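Long-range contact in CMP/dCMP-type deaminase domain-containing protein (Aspergillus oryzae RIB40, PDB 7DS0), which binds zinc and, as a member of the AID/APOBEC-like group of the CMP/dCMP-type deaminases, probably removes the amino group from a cytosine-type base: residues 32-37 against 44-49. Sequence-based numbering, arbitrary orientation.
Sequences LVSRKE and DDRIVS
R35 takes hold of D45 side-on, through NE and one terminal nitrogen, in a two-pronged salt bridge. R35 NE donates to D45 OD1 at 3.0 Å and R35 NH2 to D45 OD2 at 2.8 Å, both on the syn side of the carboxylate but tilted out of its plane. Both oxygens lie close to the guanidinium plane, and the two flat groups are turned 26° apart. A bend in the arginine at chi3 (-67°) after an extended start swings its side edge round to the acid. Y8 OH also bonds OD2 of D45, Y96 OH bonds NH2 of R35 and Y40 makes a cation-pi contact with R35. A water accepts from K36 N and donates to OD1 of D45, bridging the D45 carboxylate to the K36 backbone just past the S34–R46 pair. The two strands form the antiparallel hairpin 29-36/46-52 at one border of the deaminase sheet, and a classic beta bulge interrupts it where V48 and S49 both face L32. V48 N gives L32 O a bond of 2.8 Å, while S49 N reaches the same oxygen weakly, at 3.4 Å. The bulge turns V48 toward the neighbouring strand: its CG1 meets CD2 of L32 at 3.7 Å, and its CG2 sits against CB of S34, also at 3.7 Å. CG1 of V33 lies 3.7 Å from CG of D45, CG2 of V33 touches CD1 of I47, and Y8 of helix 5-16 packs against V33 and I47.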
ATOM      1  N   LEU A  32      -3.862  -6.469   0.403  1.00  7.94           N
ATOM      2  CA  LEU A  32      -4.225  -6.597   1.810  1.00  7.53           C
ATOM      3  C   LEU A  32      -4.376  -8.076   2.137  1.00  8.44           C
ATOM      4  O   LEU A  32      -5.137  -8.785   1.466  1.00  9.86           O
ATOM      5  CB  LEU A  32      -5.525  -5.840   2.089  1.00  7.07           C
ATOM      6  CG  LEU A  32      -6.047  -5.856   3.525  1.00  6.78           C
ATOM      7  CD1 LEU A  32      -5.033  -5.179   4.451  1.00  7.51           C
ATOM      8  CD2 LEU A  32      -7.406  -5.156   3.598  1.00  8.89           C
ATOM      9  N   VAL A  33      -3.642  -8.546   3.151  1.00  8.41           N
ATOM     10  CA  VAL A  33      -3.551  -9.966   3.479  1.00  9.54           C
ATOM     11  C   VAL A  33      -4.028 -10.181   4.910  1.00 11.22           C
ATOM     12  O   VAL A  33      -3.687  -9.404   5.807  1.00  9.31           O
ATOM     13  CB  VAL A  33      -2.106 -10.489   3.313  1.00 10.28           C
ATOM     14  CG1 VAL A  33      -1.979 -11.939   3.792  1.00 11.70           C
ATOM     15  CG2 VAL A  33      -1.647 -10.356   1.859  1.00 10.61           C
ATOM     16  N   SER A  34      -4.816 -11.233   5.119  1.00 10.35           N
ATOM     17  CA  SER A  34      -5.151 -11.711   6.457  1.00 10.72           C
ATOM     18  C   SER A  34      -4.245 -12.894   6.781  1.00 12.12           C
ATOM     19  O   SER A  34      -4.264 -13.912   6.079  1.00 13.31           O
ATOM     20  CB  SER A  34      -6.621 -12.118   6.562  1.00 11.08           C
ATOM     21  OG  SER A  34      -6.864 -12.802   7.785  1.00 11.84           O
ATOM     22  N   ARG A  35      -3.452 -12.756   7.842  1.00 12.14           N
ATOM     23  CA  ARG A  35      -2.402 -13.709   8.170  1.00 13.57           C
ATOM     24  C   ARG A  35      -2.598 -14.240   9.583  1.00 14.43           C
ATOM     25  O   ARG A  35      -2.946 -13.481  10.489  1.00 13.56           O
ATOM     26  CB  ARG A  35      -1.027 -13.029   8.035  1.00 13.11           C
ATOM     27  CG  ARG A  35       0.162 -13.877   8.464  1.00 14.68           C
ATOM     28  CD  ARG A  35       1.442 -13.220   7.979  1.00 14.29           C
ATOM     29  NE  ARG A  35       1.519 -13.248   6.519  1.00 14.25           N
ATOM     30  CZ  ARG A  35       2.215 -12.391   5.777  1.00 15.94           C
ATOM     31  NH1 ARG A  35       2.915 -11.412   6.344  1.00 13.11           N
ATOM     32  NH2 ARG A  35       2.211 -12.516   4.461  1.00 13.72           N
ATOM     33  N   LYS A  36      -2.395 -15.543   9.761  1.00 16.32           N
ATOM     34  CA  LYS A  36      -2.476 -16.141  11.087  1.00 17.54           C
ATOM     35  C   LYS A  36      -1.357 -15.606  11.975  1.00 17.43           C
ATOM     36  O   LYS A  36      -0.216 -15.459  11.537  1.00 17.51           O
ATOM     37  CB  LYS A  36      -2.375 -17.663  10.976  1.00 19.88           C
ATOM     38  CG  LYS A  36      -2.842 -18.420  12.205  1.00 32.35           C
ATOM     39  CD  LYS A  36      -4.202 -19.048  11.953  1.00 35.01           C
ATOM     40  CE  LYS A  36      -4.454 -20.193  12.886  1.00 38.22           C
ATOM     41  NZ  LYS A  36      -5.802 -20.093  13.496  1.00 38.71           N
ATOM     42  N   GLU A  37      -1.683 -15.306  13.230  1.00 17.38           N
ATOM     43  CA  GLU A  37      -0.638 -14.940  14.173  1.00 17.67           C
ATOM     44  C   GLU A  37       0.252 -16.144  14.461  1.00 20.05           C
ATOM     45  O   GLU A  37      -0.200 -17.292  14.462  1.00 21.71           O
ATOM     46  CB  GLU A  37      -1.237 -14.411  15.480  1.00 17.34           C
ATOM     47  CG  GLU A  37      -1.892 -13.027  15.359  1.00 15.13           C
ATOM     48  CD  GLU A  37      -0.881 -11.894  15.213  1.00 14.82           C
ATOM     49  OE1 GLU A  37       0.327 -12.159  15.057  1.00 14.62           O
ATOM     50  OE2 GLU A  37      -1.311 -10.723  15.225  1.00 15.41           O
ATOM     51  N   ASP A  44      -1.785 -20.460   4.507  1.00 34.51           N
ATOM     52  CA  ASP A  44      -2.902 -19.998   5.315  1.00 31.48           C
ATOM     53  C   ASP A  44      -3.176 -18.510   5.156  1.00 23.33           C
ATOM     54  O   ASP A  44      -4.181 -18.028   5.688  1.00 22.45           O
ATOM     55  CB  ASP A  44      -2.665 -20.303   6.794  1.00 35.76           C
ATOM     56  CG  ASP A  44      -3.944 -20.261   7.605  1.00 43.13           C
ATOM     57  OD1 ASP A  44      -4.871 -21.034   7.277  1.00 50.86           O
ATOM     58  OD2 ASP A  44      -4.029 -19.454   8.556  1.00 46.83           O
ATOM     59  N   ASP A  45      -2.311 -17.772   4.457  1.00 19.07           N
ATOM     60  CA  ASP A  45      -2.621 -16.388   4.123  1.00 16.99           C
ATOM     61  C   ASP A  45      -3.908 -16.337   3.310  1.00 17.21           C
ATOM     62  O   ASP A  45      -4.199 -17.233   2.513  1.00 18.31           O
ATOM     63  CB  ASP A  45      -1.493 -15.752   3.299  1.00 16.54           C
ATOM     64  CG  ASP A  45      -0.345 -15.213   4.146  1.00 18.95           C
ATOM     65  OD1 ASP A  45      -0.382 -15.325   5.390  1.00 17.91           O
ATOM     66  OD2 ASP A  45       0.605 -14.663   3.544  1.00 19.10           O
ATOM     67  N   ARG A  46      -4.677 -15.271   3.506  1.00 15.12           N
ATOM     68  CA  ARG A  46      -5.879 -15.016   2.720  1.00 14.94           C
ATOM     69  C   ARG A  46      -5.777 -13.624   2.120  1.00 13.50           C
ATOM     70  O   ARG A  46      -5.502 -12.662   2.844  1.00 12.64           O
ATOM     71  CB  ARG A  46      -7.143 -15.117   3.583  1.00 15.21           C
ATOM     72  CG  ARG A  46      -7.332 -16.467   4.258  1.00 18.79           C
ATOM     73  CD  ARG A  46      -8.248 -16.357   5.475  1.00 19.23           C
ATOM     74  NE  ARG A  46      -8.391 -17.650   6.141  1.00 22.17           N
ATOM     75  CZ  ARG A  46      -9.165 -17.866   7.201  1.00 26.78           C
ATOM     76  NH1 ARG A  46      -9.880 -16.871   7.717  1.00 28.41           N
ATOM     77  NH2 ARG A  46      -9.225 -19.076   7.740  1.00 27.00           N
ATOM     78  N   ILE A  47      -5.987 -13.509   0.808  1.00 13.56           N
ATOM     79  CA  ILE A  47      -6.014 -12.193   0.172  1.00 12.44           C
ATOM     80  C   ILE A  47      -7.372 -11.559   0.441  1.00 11.79           C
ATOM     81  O   ILE A  47      -8.406 -12.100   0.037  1.00 12.53           O
ATOM     82  CB  ILE A  47      -5.751 -12.281  -1.339  1.00 13.17           C
ATOM     83  CG1 ILE A  47      -4.438 -13.013  -1.627  1.00 18.52           C
ATOM     84  CG2 ILE A  47      -5.733 -10.877  -1.951  1.00 12.21           C
ATOM     85  CD1 ILE A  47      -3.267 -12.424  -0.899  1.00 19.96           C
ATOM     86  N   VAL A  48      -7.361 -10.400   1.097  1.00 10.55           N
ATOM     87  CA  VAL A  48      -8.588  -9.701   1.478  1.00 11.14           C
ATOM     88  C   VAL A  48      -9.012  -8.718   0.400  1.00 10.46           C
ATOM     89  O   VAL A  48     -10.200  -8.604   0.086  1.00 10.73           O
ATOM     90  CB  VAL A  48      -8.392  -8.989   2.833  1.00 13.09           C
ATOM     91  CG1 VAL A  48      -9.619  -8.133   3.182  1.00 13.55           C
ATOM     92  CG2 VAL A  48      -8.122 -10.003   3.933  1.00 13.33           C
ATOM     93  N   SER A  49      -8.052  -7.995  -0.174  1.00  9.44           N
ATOM     94  CA  SER A  49      -8.355  -7.039  -1.228  1.00  9.50           C
ATOM     95  C   SER A  49      -7.063  -6.702  -1.955  1.00 10.26           C
ATOM     96  O   SER A  49      -5.967  -7.033  -1.501  1.00 10.36           O
ATOM     97  CB  SER A  49      -9.006  -5.770  -0.670  1.00  8.90           C
ATOM     98  OG  SER A  49      -9.502  -4.977  -1.739  1.00  9.27           O
TER
HETATM   99  O   HOH W   1      -1.352 -16.978   7.388  1.00 19.26           O